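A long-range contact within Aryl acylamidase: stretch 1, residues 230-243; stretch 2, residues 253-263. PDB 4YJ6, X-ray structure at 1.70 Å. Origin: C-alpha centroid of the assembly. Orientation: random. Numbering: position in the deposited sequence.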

# COMPACT_ATOMS: atom_id res chain seq x y z
N THR A 230 -11.97 7.06 -0.36
CA THR A 230 -12.49 7.68 -1.59
C THR A 230 -11.37 7.97 -2.56
O THR A 230 -10.22 8.20 -2.17
CB THR A 230 -13.20 9.02 -1.35
OG1 THR A 230 -12.22 10.05 -1.00
CG2 THR A 230 -14.21 8.90 -0.22
N VAL A 231 -11.72 8.00 -3.84
CA VAL A 231 -10.74 8.30 -4.86
C VAL A 231 -10.33 9.76 -4.75
O VAL A 231 -9.15 10.07 -4.92
CB VAL A 231 -11.27 7.95 -6.27
CG1 VAL A 231 -10.24 8.35 -7.34
CG2 VAL A 231 -11.60 6.43 -6.31
N ARG A 232 -11.27 10.66 -4.42
CA ARG A 232 -10.94 12.08 -4.26
C ARG A 232 -9.86 12.25 -3.17
O ARG A 232 -8.94 13.04 -3.33
CB ARG A 232 -12.20 12.89 -3.85
CG ARG A 232 -11.89 14.38 -3.51
CD ARG A 232 -13.18 15.18 -3.23
NE ARG A 232 -13.97 15.21 -4.47
CZ ARG A 232 -15.23 14.78 -4.63
NH1 ARG A 232 -15.96 14.30 -3.60
NH2 ARG A 232 -15.79 14.84 -5.85
N ASP A 233 -9.97 11.54 -2.06
CA ASP A 233 -8.97 11.72 -1.00
C ASP A 233 -7.61 11.25 -1.50
O ASP A 233 -6.56 11.77 -1.09
CB ASP A 233 -9.30 10.96 0.27
CG ASP A 233 -10.33 11.70 1.15
OD1 ASP A 233 -10.70 12.84 0.82
OD2 ASP A 233 -10.72 11.11 2.16
N ALA A 234 -7.60 10.21 -2.32
CA ALA A 234 -6.32 9.72 -2.84
C ALA A 234 -5.73 10.75 -3.79
O ALA A 234 -4.53 10.99 -3.80
CB ALA A 234 -6.53 8.36 -3.57
N ALA A 235 -6.58 11.38 -4.59
CA ALA A 235 -6.08 12.42 -5.49
C ALA A 235 -5.53 13.60 -4.69
O ALA A 235 -4.50 14.17 -5.07
CB ALA A 235 -7.17 12.89 -6.42
N LEU A 236 -6.20 13.97 -3.61
CA LEU A 236 -5.69 15.07 -2.77
C LEU A 236 -4.30 14.68 -2.18
O LEU A 236 -3.35 15.49 -2.20
CB LEU A 236 -6.68 15.42 -1.65
CG LEU A 236 -7.98 16.07 -2.16
CD1 LEU A 236 -8.93 16.22 -0.98
CD2 LEU A 236 -7.80 17.45 -2.88
N ALA A 237 -4.20 13.46 -1.63
CA ALA A 237 -2.94 12.99 -1.08
C ALA A 237 -1.85 12.92 -2.18
O ALA A 237 -0.69 13.27 -1.93
CB ALA A 237 -3.09 11.64 -0.42
N MSE A 238 -2.22 12.49 -3.37
CA MSE A 238 -1.23 12.41 -4.44
C MSE A 238 -0.77 13.79 -4.87
O MSE A 238 0.37 13.95 -5.26
CB MSE A 238 -1.82 11.67 -5.66
CG MSE A 238 -1.93 10.18 -5.43
SE MSE A 238 -0.20 9.41 -4.99
CE MSE A 238 0.87 9.94 -6.56
N ASN A 239 -1.64 14.79 -4.82
CA ASN A 239 -1.19 16.15 -5.12
C ASN A 239 -0.09 16.61 -4.17
O ASN A 239 0.78 17.36 -4.57
CB ASN A 239 -2.36 17.13 -5.09
CG ASN A 239 -3.07 17.21 -6.42
OD1 ASN A 239 -2.62 16.63 -7.41
ND2 ASN A 239 -4.14 17.98 -6.47
N VAL A 240 -0.13 16.13 -2.93
CA VAL A 240 0.92 16.41 -1.98
C VAL A 240 2.15 15.53 -2.19
O VAL A 240 3.26 16.02 -2.13
CB VAL A 240 0.38 16.25 -0.53
CG1 VAL A 240 1.54 16.28 0.57
CG2 VAL A 240 -0.64 17.36 -0.24
N LEU A 241 1.93 14.24 -2.43
CA LEU A 241 3.03 13.27 -2.40
C LEU A 241 3.88 13.33 -3.65
O LEU A 241 5.10 13.14 -3.57
CB LEU A 241 2.47 11.83 -2.27
CG LEU A 241 1.91 11.52 -0.86
CD1 LEU A 241 1.15 10.19 -0.90
CD2 LEU A 241 3.04 11.47 0.20
N HIS A 242 3.27 13.54 -4.81
CA HIS A 242 4.06 13.45 -6.05
C HIS A 242 4.98 14.67 -6.20
O HIS A 242 4.77 15.72 -5.57
CB HIS A 242 3.17 13.28 -7.30
CG HIS A 242 2.72 14.58 -7.90
ND1 HIS A 242 1.74 15.36 -7.33
CD2 HIS A 242 3.10 15.21 -9.04
CE1 HIS A 242 1.54 16.44 -8.08
NE2 HIS A 242 2.35 16.37 -9.12
N GLY A 243 6.00 14.51 -7.05
CA GLY A 243 6.81 15.64 -7.48
C GLY A 243 8.31 15.35 -7.50
O GLY A 243 8.80 14.44 -6.86
N ARG A 253 10.32 14.99 -13.50
CA ARG A 253 10.23 16.41 -13.23
C ARG A 253 8.95 16.95 -13.87
O ARG A 253 8.98 17.69 -14.86
CB ARG A 253 11.48 17.13 -13.74
CG ARG A 253 11.55 18.51 -13.07
CD ARG A 253 12.36 19.34 -13.86
NE ARG A 253 13.73 19.29 -13.44
CZ ARG A 253 14.31 20.15 -12.58
NH1 ARG A 253 13.63 21.08 -11.98
NH2 ARG A 253 15.60 20.02 -12.31
N VAL A 254 7.82 16.51 -13.33
CA VAL A 254 6.53 16.96 -13.85
C VAL A 254 5.57 17.21 -12.70
O VAL A 254 5.68 16.58 -11.65
CB VAL A 254 5.91 16.06 -15.02
CG1 VAL A 254 6.89 15.02 -15.61
CG2 VAL A 254 4.51 15.53 -14.74
N LYS A 255 4.67 18.17 -12.92
CA LYS A 255 3.68 18.55 -11.93
C LYS A 255 2.31 18.25 -12.51
O LYS A 255 2.01 18.62 -13.65
CB LYS A 255 3.77 20.04 -11.61
CG LYS A 255 5.15 20.44 -11.13
CD LYS A 255 5.21 21.91 -10.78
CE LYS A 255 6.58 22.26 -10.20
NZ LYS A 255 6.64 23.70 -9.82
N LEU A 256 1.49 17.56 -11.71
CA LEU A 256 0.13 17.17 -12.14
C LEU A 256 -0.89 17.66 -11.13
O LEU A 256 -0.56 17.91 -9.97
CB LEU A 256 0.01 15.65 -12.19
CG LEU A 256 0.93 14.93 -13.17
CD1 LEU A 256 0.75 13.40 -13.01
CD2 LEU A 256 0.61 15.37 -14.61
N ASP A 257 -2.14 17.77 -11.56
CA ASP A 257 -3.22 17.96 -10.61
C ASP A 257 -4.09 16.71 -10.70
O ASP A 257 -4.88 16.54 -11.62
CB ASP A 257 -4.02 19.24 -10.93
CG ASP A 257 -5.26 19.37 -10.08
OD1 ASP A 257 -5.43 18.60 -9.12
OD2 ASP A 257 -6.10 20.28 -10.38
N PHE A 258 -3.93 15.83 -9.72
CA PHE A 258 -4.65 14.56 -9.73
C PHE A 258 -6.16 14.77 -9.64
O PHE A 258 -6.94 13.93 -10.09
CB PHE A 258 -4.16 13.71 -8.54
CG PHE A 258 -2.86 13.00 -8.81
CD1 PHE A 258 -1.65 13.71 -8.87
CD2 PHE A 258 -2.85 11.63 -9.03
CE1 PHE A 258 -0.43 13.03 -9.14
CE2 PHE A 258 -1.65 10.93 -9.27
CZ PHE A 258 -0.44 11.65 -9.34
N THR A 259 -6.59 15.87 -9.02
CA THR A 259 -8.04 16.07 -8.88
C THR A 259 -8.70 16.40 -10.22
O THR A 259 -9.91 16.28 -10.37
CB THR A 259 -8.40 17.19 -7.84
OG1 THR A 259 -8.00 18.46 -8.33
CG2 THR A 259 -7.74 16.91 -6.49
N SER A 260 -7.90 16.81 -11.20
CA SER A 260 -8.43 17.19 -12.49
C SER A 260 -9.02 15.99 -13.24
O SER A 260 -9.83 16.16 -14.15
CB SER A 260 -7.39 17.90 -13.36
OG SER A 260 -6.39 16.98 -13.84
N ALA A 261 -8.61 14.80 -12.85
CA ALA A 261 -9.05 13.57 -13.52
C ALA A 261 -10.33 12.98 -12.92
O ALA A 261 -10.94 12.08 -13.51
CB ALA A 261 -7.94 12.54 -13.43
N LEU A 262 -10.75 13.47 -11.76
CA LEU A 262 -11.88 12.84 -11.05
C LEU A 262 -13.16 12.84 -11.88
O LEU A 262 -13.89 11.86 -11.86
CB LEU A 262 -12.19 13.53 -9.71
CG LEU A 262 -11.06 13.39 -8.67
CD1 LEU A 262 -11.27 14.39 -7.52
CD2 LEU A 262 -10.90 11.94 -8.20
N ALA A 263 -13.42 13.91 -12.61
CA ALA A 263 -14.68 14.01 -13.37
C ALA A 263 -14.55 13.63 -14.84
O ALA A 263 -15.49 13.81 -15.62
CB ALA A 263 -15.24 15.44 -13.27

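Stretch 1 is a helix from Val231 to Leu241, opened by an N-cap in which Asp233 N donates to Thr230 OG1 (2.9 Å). Stretch 2 has no regular secondary structure; residues 258-262 have helical phi/psi without the regular bonds. The backbones come nearest at Ala235 and Phe258, whose CA atoms lie 5.0 Å apart; Ala235 CB points toward stretch 2 and meets Phe258 CB at 3.8 Å, and together the stretches bury 586 Å².

Three hydrogen bonds join the stretches, each using a side chain of the helical segment or its end. Asn239 serves twice: its OD1 accepts from Phe258 N (2.8 Å, 163°), while its ND2 donates to Asp257 OD1 (3.0 Å, 172°). The amide thus matches one donor and one acceptor on consecutive residues. Asp257 OD1 is shared, also accepting from Thr259 OG1 (2.7 Å) and Thr259 N (3.0 Å), so the Asp257 carboxylate oxygen that bonds Asn239 also holds Thr259. In the third bond, Leu256 N donates to His242 NE2 (3.0 Å, 168°), meeting the imidazole near its plane, where the nitrogen lone pair lies. This requires NE2 to be unprotonated; ND1 carries the proton and donates to Met238 O (2.9 Å), fixing the ring's orientation.

Aromatic contacts centre on Phe258. Met238 CB sits 3.5 Å from the centroid of the Phe258 ring and 11° off its normal, a CH-pi contact over the face, and the selenomethionine methyl CE reaches Phe258 CZ at 3.5 Å. The His242 and Phe258 rings pair obliquely, with centroids 5.2 Å apart and planes at 58°.

Apolar packing extends the contact toward the start of the helix through van der Waals contacts between carbons, which keep apolar surface from water. Leu262 CD2 lies 3.8 Å from Val231 CG1, methyl against methyl, and Leu236 CD2 touches Thr259 CG2 at 3.7 Å, where the threonine contributes its methyl.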